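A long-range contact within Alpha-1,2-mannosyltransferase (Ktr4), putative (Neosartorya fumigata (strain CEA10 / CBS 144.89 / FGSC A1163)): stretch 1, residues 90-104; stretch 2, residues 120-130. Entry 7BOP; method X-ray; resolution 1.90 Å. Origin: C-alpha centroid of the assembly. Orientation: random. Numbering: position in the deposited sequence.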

ATOM      1  N   LEU A  90       0.408   2.724  16.247  1.00 32.28           N
ATOM      2  CA  LEU A  90       0.526   1.322  15.848  1.00 33.60           C
ATOM      3  C   LEU A  90       0.909   0.438  17.038  1.00 33.64           C
ATOM      4  O   LEU A  90       0.363  -0.661  17.219  1.00 31.94           O
ATOM      5  CB  LEU A  90       1.489   1.150  14.670  1.00 35.32           C
ATOM      6  CG  LEU A  90       1.502  -0.245  14.019  1.00 37.52           C
ATOM      7  CD1 LEU A  90       0.101  -0.814  13.844  1.00 40.96           C
ATOM      8  CD2 LEU A  90       2.214  -0.187  12.685  1.00 38.32           C
ATOM      9  N   GLU A  91       1.804   0.952  17.876  1.00 33.65           N
ATOM     10  CA  GLU A  91       2.165   0.271  19.122  1.00 33.63           C
ATOM     11  C   GLU A  91       0.975   0.135  20.083  1.00 32.80           C
ATOM     12  O   GLU A  91       0.678  -0.969  20.546  1.00 31.75           O
ATOM     13  CB  GLU A  91       3.345   0.992  19.790  1.00 34.63           C
ATOM     14  CG  GLU A  91       4.666   0.782  19.053  1.00 35.03           C
ATOM     15  CD  GLU A  91       5.280  -0.590  19.307  1.00 35.98           C
ATOM     16  OE1 GLU A  91       4.993  -1.166  20.373  1.00 36.68           O
ATOM     17  OE2 GLU A  91       6.033  -1.107  18.443  1.00 36.12           O
ATOM     18  N   ARG A  92       0.268   1.235  20.343  1.00 33.42           N
ATOM     19  CA  ARG A  92      -0.869   1.215  21.264  1.00 35.88           C
ATOM     20  C   ARG A  92      -1.964   0.265  20.788  1.00 35.99           C
ATOM     21  O   ARG A  92      -2.518  -0.496  21.586  1.00 33.36           O
ATOM     22  CB  ARG A  92      -1.468   2.619  21.436  1.00 39.44           C
ATOM     23  CG  ARG A  92      -2.554   2.701  22.506  1.00 43.57           C
ATOM     24  CD  ARG A  92      -3.248   4.057  22.538  1.00 47.16           C
ATOM     25  NE  ARG A  92      -4.002   4.322  21.305  1.00 49.05           N
ATOM     26  CZ  ARG A  92      -3.623   5.122  20.303  1.00 51.00           C
ATOM     27  NH1 ARG A  92      -2.470   5.796  20.336  1.00 50.74           N
ATOM     28  NH2 ARG A  92      -4.420   5.253  19.236  1.00 53.22           N
ATOM     29  N   THR A  93      -2.282   0.318  19.494  1.00 33.03           N
ATOM     30  CA  THR A  93      -3.381  -0.481  18.979  1.00 32.12           C
ATOM     31  C   THR A  93      -3.038  -1.939  18.730  1.00 30.66           C
ATOM     32  O   THR A  93      -3.936  -2.775  18.750  1.00 30.76           O
ATOM     33  CB  THR A  93      -3.966   0.110  17.683  1.00 32.03           C
ATOM     34  OG1 THR A  93      -2.964   0.177  16.668  1.00 31.42           O
ATOM     35  CG2 THR A  93      -4.572   1.487  17.955  1.00 32.74           C
ATOM     36  N   TRP A  94      -1.765  -2.242  18.484  1.00 30.72           N
ATOM     37  CA  TRP A  94      -1.371  -3.577  18.025  1.00 31.00           C
ATOM     38  C   TRP A  94      -0.000  -4.061  18.525  1.00 31.37           C
ATOM     39  O   TRP A  94       0.072  -5.069  19.229  1.00 32.57           O
ATOM     40  CB  TRP A  94      -1.415  -3.646  16.488  1.00 30.39           C
ATOM     41  CG  TRP A  94      -1.217  -5.031  15.980  1.00 29.80           C
ATOM     42  CD1 TRP A  94      -2.089  -6.054  16.065  1.00 30.22           C
ATOM     43  CD2 TRP A  94      -0.043  -5.554  15.362  1.00 29.99           C
ATOM     44  NE1 TRP A  94      -1.550  -7.195  15.517  1.00 30.24           N
ATOM     45  CE2 TRP A  94      -0.292  -6.912  15.072  1.00 30.24           C
ATOM     46  CE3 TRP A  94       1.189  -5.002  15.001  1.00 30.45           C
ATOM     47  CZ2 TRP A  94       0.650  -7.731  14.452  1.00 31.08           C
ATOM     48  CZ3 TRP A  94       2.126  -5.816  14.377  1.00 31.74           C
ATOM     49  CH2 TRP A  94       1.850  -7.170  14.119  1.00 30.70           C
ATOM     50  N   ASN A  95       1.081  -3.377  18.159  1.00 33.00           N
ATOM     51  CA  ASN A  95       2.407  -3.975  18.324  1.00 32.45           C
ATOM     52  C   ASN A  95       2.935  -4.053  19.776  1.00 35.10           C
ATOM     53  O   ASN A  95       3.883  -4.811  20.030  1.00 34.02           O
ATOM     54  CB  ASN A  95       3.446  -3.317  17.428  1.00 31.78           C
ATOM     55  CG  ASN A  95       4.620  -4.241  17.128  1.00 31.15           C
ATOM     56  OD1 ASN A  95       4.430  -5.407  16.788  1.00 32.32           O
ATOM     57  ND2 ASN A  95       5.829  -3.726  17.232  1.00 31.76           N
ATOM     58  N   SER A  96       2.346  -3.313  20.718  1.00 34.90           N
ATOM     59  CA  SER A  96       2.758  -3.463  22.124  1.00 37.15           C
ATOM     60  C   SER A  96       2.441  -4.861  22.643  1.00 37.56           C
ATOM     61  O   SER A  96       3.078  -5.317  23.579  1.00 37.88           O
ATOM     62  CB  SER A  96       2.123  -2.412  23.021  1.00 36.14           C
ATOM     63  OG  SER A  96       0.732  -2.563  23.043  1.00 39.23           O
ATOM     64  N   LYS A  97       1.473  -5.540  22.020  1.00 36.07           N
ATOM     65  CA  LYS A  97       1.103  -6.902  22.397  1.00 36.69           C
ATOM     66  C   LYS A  97       1.885  -7.973  21.633  1.00 36.50           C
ATOM     67  O   LYS A  97       2.166  -9.043  22.170  1.00 35.68           O
ATOM     68  CB  LYS A  97      -0.398  -7.113  22.176  1.00 38.64           C
ATOM     69  CG  LYS A  97      -1.281  -6.133  22.934  1.00 40.83           C
ATOM     70  CD  LYS A  97      -2.717  -6.162  22.433  1.00 44.04           C
ATOM     71  CE  LYS A  97      -2.858  -5.538  21.040  1.00 45.01           C
ATOM     72  NZ  LYS A  97      -4.180  -4.888  20.867  1.00 47.06           N
ATOM     73  N   PHE A  98       2.208  -7.708  20.371  1.00 34.90           N
ATOM     74  CA  PHE A  98       2.823  -8.721  19.513  1.00 33.94           C
ATOM     75  C   PHE A  98       4.327  -8.537  19.324  1.00 33.80           C
ATOM     76  O   PHE A  98       5.039  -9.516  19.098  1.00 34.43           O
ATOM     77  CB  PHE A  98       2.055  -8.783  18.184  1.00 32.11           C
ATOM     78  CG  PHE A  98       0.641  -9.240  18.358  1.00 31.49           C
ATOM     79  CD1 PHE A  98       0.366 -10.572  18.623  1.00 31.70           C
ATOM     80  CD2 PHE A  98      -0.417  -8.335  18.315  1.00 31.73           C
ATOM     81  CE1 PHE A  98      -0.928 -11.010  18.810  1.00 32.20           C
ATOM     82  CE2 PHE A  98      -1.715  -8.766  18.507  1.00 32.01           C
ATOM     83  CZ  PHE A  98      -1.974 -10.104  18.752  1.00 32.82           C
ATOM     84  N   ASN A  99       4.801  -7.292  19.415  1.00 33.30           N
ATOM     85  CA  ASN A  99       6.228  -6.971  19.431  1.00 34.42           C
ATOM     86  C   ASN A  99       7.013  -7.465  18.218  1.00 35.42           C
ATOM     87  O   ASN A  99       8.107  -8.027  18.350  1.00 31.61           O
ATOM     88  CB  ASN A  99       6.862  -7.464  20.737  1.00 35.14           C
ATOM     89  CG  ASN A  99       6.239  -6.815  21.941  1.00 33.75           C
ATOM     90  OD1 ASN A  99       6.387  -5.615  22.144  1.00 35.23           O
ATOM     91  ND2 ASN A  99       5.517  -7.585  22.728  1.00 35.08           N
ATOM     92  N   TYR A 100       6.439  -7.261  17.031  1.00 32.81           N
ATOM     93  CA  TYR A 100       7.169  -7.489  15.795  1.00 31.92           C
ATOM     94  C   TYR A 100       8.214  -6.374  15.608  1.00 30.68           C
ATOM     95  O   TYR A 100       8.010  -5.240  16.060  1.00 31.47           O
ATOM     96  CB  TYR A 100       6.201  -7.580  14.600  1.00 30.91           C
ATOM     97  CG  TYR A 100       5.594  -8.940  14.427  1.00 30.72           C
ATOM     98  CD1 TYR A 100       6.243  -9.909  13.665  1.00 31.06           C
ATOM     99  CD2 TYR A 100       4.382  -9.280  15.033  1.00 31.02           C
ATOM    100  CE1 TYR A 100       5.700 -11.167  13.498  1.00 31.82           C
ATOM    101  CE2 TYR A 100       3.835 -10.543  14.876  1.00 32.00           C
ATOM    102  CZ  TYR A 100       4.496 -11.480  14.101  1.00 31.79           C
ATOM    103  OH  TYR A 100       3.966 -12.722  13.924  1.00 32.20           O
ATOM    104  N   PRO A 101       9.346  -6.693  14.964  1.00 31.86           N
ATOM    105  CA  PRO A 101      10.393  -5.683  14.787  1.00 33.05           C
ATOM    106  C   PRO A 101      10.031  -4.597  13.769  1.00 33.95           C
ATOM    107  O   PRO A 101       9.217  -4.839  12.863  1.00 31.57           O
ATOM    108  CB  PRO A 101      11.569  -6.494  14.263  1.00 32.30           C
ATOM    109  CG  PRO A 101      10.939  -7.626  13.534  1.00 32.19           C
ATOM    110  CD  PRO A 101       9.673  -7.950  14.265  1.00 31.63           C
ATOM    111  N   TRP A 102      10.633  -3.417  13.952  1.00 34.11           N
ATOM    112  CA  TRP A 102      10.567  -2.316  12.993  1.00 33.89           C
ATOM    113  C   TRP A 102      11.862  -2.264  12.194  1.00 36.23           C
ATOM    114  O   TRP A 102      12.963  -2.286  12.779  1.00 35.76           O
ATOM    115  CB  TRP A 102      10.396  -0.974  13.691  1.00 34.12           C
ATOM    116  CG  TRP A 102       9.098  -0.723  14.352  1.00 35.05           C
ATOM    117  CD1 TRP A 102       8.717  -1.138  15.600  1.00 34.56           C
ATOM    118  CD2 TRP A 102       8.012   0.055  13.836  1.00 33.96           C
ATOM    119  NE1 TRP A 102       7.460  -0.675  15.882  1.00 36.49           N
ATOM    120  CE2 TRP A 102       7.001   0.059  14.818  1.00 35.09           C
ATOM    121  CE3 TRP A 102       7.790   0.737  12.634  1.00 33.82           C
ATOM    122  CZ2 TRP A 102       5.779   0.724  14.636  1.00 36.21           C
ATOM    123  CZ3 TRP A 102       6.580   1.401  12.453  1.00 33.63           C
ATOM    124  CH2 TRP A 102       5.590   1.387  13.447  1.00 34.90           C
ATOM    125  N   ILE A 103      11.741  -2.193  10.865  1.00 33.50           N
ATOM    126  CA  ILE A 103      12.881  -1.992   9.980  1.00 33.76           C
ATOM    127  C   ILE A 103      12.657  -0.703   9.188  1.00 35.97           C
ATOM    128  O   ILE A 103      11.721  -0.605   8.371  1.00 34.07           O
ATOM    129  CB  ILE A 103      13.112  -3.196   9.045  1.00 33.57           C
ATOM    130  CG1 ILE A 103      13.136  -4.501   9.845  1.00 35.05           C
ATOM    131  CG2 ILE A 103      14.424  -3.046   8.292  1.00 34.41           C
ATOM    132  CD1 ILE A 103      13.283  -5.753   9.020  1.00 35.46           C
ATOM    133  N   PHE A 104      13.518   0.284   9.443  1.00 35.32           N
ATOM    134  CA  PHE A 104      13.465   1.578   8.777  1.00 35.24           C
ATOM    135  C   PHE A 104      14.451   1.628   7.617  1.00 36.53           C
ATOM    136  O   PHE A 104      15.579   1.121   7.726  1.00 35.99           O
ATOM    137  CB  PHE A 104      13.749   2.690   9.783  1.00 35.52           C
ATOM    138  CG  PHE A 104      12.804   2.687  10.947  1.00 36.30           C
ATOM    139  CD1 PHE A 104      11.503   3.146  10.796  1.00 35.99           C
ATOM    140  CD2 PHE A 104      13.203   2.208  12.193  1.00 36.08           C
ATOM    141  CE1 PHE A 104      10.615   3.130  11.855  1.00 36.48           C
ATOM    142  CE2 PHE A 104      12.319   2.197  13.263  1.00 36.95           C
ATOM    143  CZ  PHE A 104      11.022   2.666  13.099  1.00 37.43           C
TER
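Stretch 2 (120-130) AETKAKCYYEQ

Stretch 2 runs alongside stretch 1 in two parts. Residues 121-125 are loop. Glu-121 and Thr-122 lie against the helix at Glu-91, and Lys-123 and Ala-124 against its end and the turn after it. Residues 126-130 form a strand that pairs with strand 102-104. The two strands are parallel, with N-to-C directions 17° apart (signed crossing angle -17°) and axes 4.7 Å apart at closest approach. Together the stretches bury 702 Å², both sides summed.

The register pairs Trp-102 CA with Cys-126 CA at 4.8 Å, Ile-103 CA with Tyr-127 CA at 4.7 Å and Phe-104 CA with Tyr-128 CA at 5.0 Å. Four backbone hydrogen bonds hold the ladder. Trp-102 N donates to Lys-125 O at 3.1 Å, and Tyr-127 N donates to Trp-102 O at 2.8 Å. Phe-104 N donates to Tyr-127 O at 2.9 Å and is almost linear, with an angle of 176° at the hydrogen. Glu-129 N donates to Phe-104 O at 2.8 Å. Trp-102 and Phe-104 thus use both N and O towards stretch 2, while Tyr-127 answers with both of its own. Cys-126 CA also makes a CA-H...O contact to Trp-102 O at 3.3 Å.

Side chains alternate across the sheet. Trp-102, Phe-104, Cys-126 and Tyr-128 share one face. Cys-126 SG lies 4.1 Å from Trp-102 CB and 4.1 Å from Phe-104 CE2, at the edge of the phenyl ring. Phe-104 CD2 is 3.6 Å from Tyr-128 CE1; these rings are nearly parallel, at 21°, but slid apart so that they barely overlap. Ile-103 and Tyr-127 are on the other face, with Ile-103 CG1 4.1 Å from Tyr-127 CD2. Pro-101 CB packs at the edge of the Tyr-127 ring, 3.9 Å from CE2.

Before the strand, Glu-91 is the polar centre. Its OE2 accepts three hydrogen bonds: from Thr-122 OG1 at 2.6 Å, from Asn-95 ND2 at 2.9 Å and from Trp-102 NE1 at 3.0 Å. The carboxylate therefore ties helix, strand and loop together. Thr-122 OG1 also accepts from Ala-124 N at 3.1 Å, which braces the loop. The other carboxylate oxygen, Glu-91 OE1, accepts from water 1 at 2.7 Å. The same water donates to Asn-99 OD1 at 2.7 Å and accepts from Lys-123 N at 2.9 Å.

Lys-123 reaches back to the helix end. Its NZ donates to Ser-96 O at 2.8 Å and to Asn-99 OD1 at 3.1 Å. Asn-99 leaves the helix with positive phi, and its ND2 is satisfied elsewhere in the structure. Water 2 donates to Asn-99 O at 2.9 Å and accepts a weak bond from Lys-125 N at 3.5 Å.

Asn-95 secures the turn from within stretch 1. Its OD1 accepts from Tyr-100 N at 2.7 Å, and its ND2 also donates to Tyr-100 O at 2.9 Å. Ala-124 is buried against this turn, with CB 3.1 Å from Tyr-100 O and 3.6 Å from Asn-99 O.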

ATOM      1  N   ALA A 120      12.881   4.189  21.454  1.00 39.85           N
ATOM      2  CA  ALA A 120      12.155   4.578  22.668  1.00 40.09           C
ATOM      3  C   ALA A 120      10.633   4.348  22.618  1.00 40.15           C
ATOM      4  O   ALA A 120       9.989   4.289  23.661  1.00 39.91           O
ATOM      5  CB  ALA A 120      12.446   6.040  23.006  1.00 40.34           C
ATOM      6  N   GLU A 121      10.062   4.213  21.423  1.00 39.95           N
ATOM      7  CA  GLU A 121       8.620   4.035  21.268  1.00 38.35           C
ATOM      8  C   GLU A 121       8.157   2.584  21.156  1.00 39.50           C
ATOM      9  O   GLU A 121       6.966   2.338  20.954  1.00 40.32           O
ATOM     10  CB  GLU A 121       8.149   4.809  20.030  1.00 39.85           C
ATOM     11  CG  GLU A 121       8.354   6.313  20.117  1.00 40.83           C
ATOM     12  CD  GLU A 121       7.629   6.969  21.280  1.00 40.60           C
ATOM     13  OE1 GLU A 121       6.628   6.414  21.779  1.00 42.79           O
ATOM     14  OE2 GLU A 121       8.047   8.063  21.693  1.00 40.63           O
ATOM     15  N   THR A 122       9.071   1.625  21.275  1.00 37.66           N
ATOM     16  CA  THR A 122       8.714   0.220  21.100  1.00 38.16           C
ATOM     17  C   THR A 122       9.601  -0.657  21.968  1.00 39.35           C
ATOM     18  O   THR A 122      10.758  -0.313  22.224  1.00 38.92           O
ATOM     19  CB  THR A 122       8.820  -0.205  19.615  1.00 37.98           C
ATOM     20  OG1 THR A 122       8.430  -1.570  19.463  1.00 37.12           O
ATOM     21  CG2 THR A 122      10.227  -0.055  19.072  1.00 39.47           C
ATOM     22  N   LYS A 123       9.050  -1.778  22.417  1.00 38.58           N
ATOM     23  CA  LYS A 123       9.832  -2.803  23.117  1.00 39.03           C
ATOM     24  C   LYS A 123      10.492  -3.750  22.137  1.00 37.94           C
ATOM     25  O   LYS A 123      11.378  -4.510  22.525  1.00 36.17           O
ATOM     26  CB  LYS A 123       8.950  -3.606  24.071  1.00 39.67           C
ATOM     27  CG  LYS A 123       8.179  -2.768  25.080  1.00 41.21           C
ATOM     28  CD  LYS A 123       7.429  -3.623  26.097  1.00 43.25           C
ATOM     29  CE  LYS A 123       6.440  -4.631  25.484  1.00 44.98           C
ATOM     30  NZ  LYS A 123       5.405  -4.032  24.595  1.00 43.76           N
ATOM     31  N   ALA A 124      10.054  -3.739  20.871  1.00 37.76           N
ATOM     32  CA  ALA A 124      10.633  -4.629  19.864  1.00 37.87           C
ATOM     33  C   ALA A 124      11.970  -4.102  19.375  1.00 37.76           C
ATOM     34  O   ALA A 124      12.302  -2.936  19.581  1.00 36.36           O
ATOM     35  CB  ALA A 124       9.680  -4.807  18.691  1.00 38.46           C
ATOM     36  N   LYS A 125      12.715  -4.965  18.690  1.00 39.78           N
ATOM     37  CA  LYS A 125      13.970  -4.567  18.057  1.00 43.80           C
ATOM     38  C   LYS A 125      13.687  -3.636  16.877  1.00 41.80           C
ATOM     39  O   LYS A 125      12.760  -3.886  16.100  1.00 39.75           O
ATOM     40  CB  LYS A 125      14.755  -5.778  17.544  1.00 49.10           C
ATOM     41  CG  LYS A 125      15.241  -6.755  18.614  1.00 55.84           C
ATOM     42  CD  LYS A 125      14.237  -7.871  18.898  1.00 62.35           C
ATOM     43  CE  LYS A 125      14.903  -9.158  19.376  1.00 67.19           C
ATOM     44  NZ  LYS A 125      15.559  -8.999  20.703  1.00 71.12           N
ATOM     45  N   CYS A 126      14.483  -2.573  16.770  1.00 39.44           N
ATOM     46  CA  CYS A 126      14.476  -1.666  15.635  1.00 39.60           C
ATOM     47  C   CYS A 126      15.746  -1.848  14.829  1.00 42.01           C
ATOM     48  O   CYS A 126      16.824  -1.967  15.405  1.00 43.22           O
ATOM     49  CB  CYS A 126      14.421  -0.219  16.100  1.00 39.79           C
ATOM     50  SG  CYS A 126      12.840   0.265  16.796  1.00 41.69           S
ATOM     51  N   TYR A 127      15.616  -1.831  13.505  1.00 39.36           N
ATOM     52  CA  TYR A 127      16.746  -1.905  12.588  1.00 40.48           C
ATOM     53  C   TYR A 127      16.730  -0.702  11.655  1.00 42.65           C
ATOM     54  O   TYR A 127      15.657  -0.162  11.316  1.00 39.07           O
ATOM     55  CB  TYR A 127      16.702  -3.202  11.786  1.00 41.42           C
ATOM     56  CG  TYR A 127      16.698  -4.426  12.668  1.00 43.39           C
ATOM     57  CD1 TYR A 127      17.896  -5.041  13.063  1.00 44.23           C
ATOM     58  CD2 TYR A 127      15.500  -4.964  13.130  1.00 43.03           C
ATOM     59  CE1 TYR A 127      17.886  -6.167  13.878  1.00 43.96           C
ATOM     60  CE2 TYR A 127      15.483  -6.080  13.953  1.00 44.12           C
ATOM     61  CZ  TYR A 127      16.676  -6.676  14.324  1.00 44.89           C
ATOM     62  OH  TYR A 127      16.636  -7.779  15.136  1.00 44.85           O
ATOM     63  N   TYR A 128      17.928  -0.286  11.248  1.00 40.85           N
ATOM     64  CA  TYR A 128      18.136   0.962  10.522  1.00 41.86           C
ATOM     65  C   TYR A 128      18.961   0.656   9.293  1.00 43.46           C
ATOM     66  O   TYR A 128      20.136   0.319   9.405  1.00 46.16           O
ATOM     67  CB  TYR A 128      18.820   1.982  11.434  1.00 41.93           C
ATOM     68  CG  TYR A 128      18.022   2.201  12.693  1.00 40.72           C
ATOM     69  CD1 TYR A 128      16.937   3.083  12.708  1.00 39.40           C
ATOM     70  CD2 TYR A 128      18.309   1.483  13.859  1.00 40.07           C
ATOM     71  CE1 TYR A 128      16.174   3.257  13.855  1.00 39.12           C
ATOM     72  CE2 TYR A 128      17.551   1.651  15.011  1.00 39.53           C
ATOM     73  CZ  TYR A 128      16.485   2.541  15.008  1.00 39.17           C
ATOM     74  OH  TYR A 128      15.738   2.721  16.144  1.00 39.03           O
ATOM     75  N   GLU A 129      18.324   0.722   8.125  1.00 40.23           N
ATOM     76  CA  GLU A 129      18.924   0.257   6.879  1.00 39.69           C
ATOM     77  C   GLU A 129      19.017   1.384   5.870  1.00 40.48           C
ATOM     78  O   GLU A 129      18.162   2.284   5.833  1.00 39.58           O
ATOM     79  CB  GLU A 129      18.094  -0.872   6.272  1.00 40.13           C
ATOM     80  CG  GLU A 129      17.941  -2.089   7.161  1.00 41.37           C
ATOM     81  CD  GLU A 129      19.230  -2.857   7.367  1.00 43.18           C
ATOM     82  OE1 GLU A 129      20.134  -2.793   6.514  1.00 43.47           O
ATOM     83  OE2 GLU A 129      19.312  -3.563   8.382  1.00 46.46           O
ATOM     84  N   GLN A 130      20.058   1.330   5.048  1.00 39.22           N
ATOM     85  CA  GLN A 130      20.213   2.270   3.960  1.00 40.21           C
ATOM     86  C   GLN A 130      19.870   1.568   2.667  1.00 38.49           C
ATOM     87  O   GLN A 130      20.224   0.403   2.478  1.00 38.67           O
ATOM     88  CB  GLN A 130      21.633   2.825   3.901  1.00 41.83           C
ATOM     89  CG  GLN A 130      21.729   4.088   3.064  1.00 45.24           C
ATOM     90  CD  GLN A 130      23.104   4.727   3.106  1.00 48.35           C
ATOM     91  OE1 GLN A 130      24.057   4.125   3.586  1.00 50.11           O
ATOM     92  NE2 GLN A 130      23.210   5.952   2.593  1.00 48.68           N
TER
HETATM   93  O   HOH W   1       6.451  -2.972  21.797  1.00 35.47           O
HETATM   94  O   HOH W   2      10.882  -7.907  19.045  1.00 47.85           O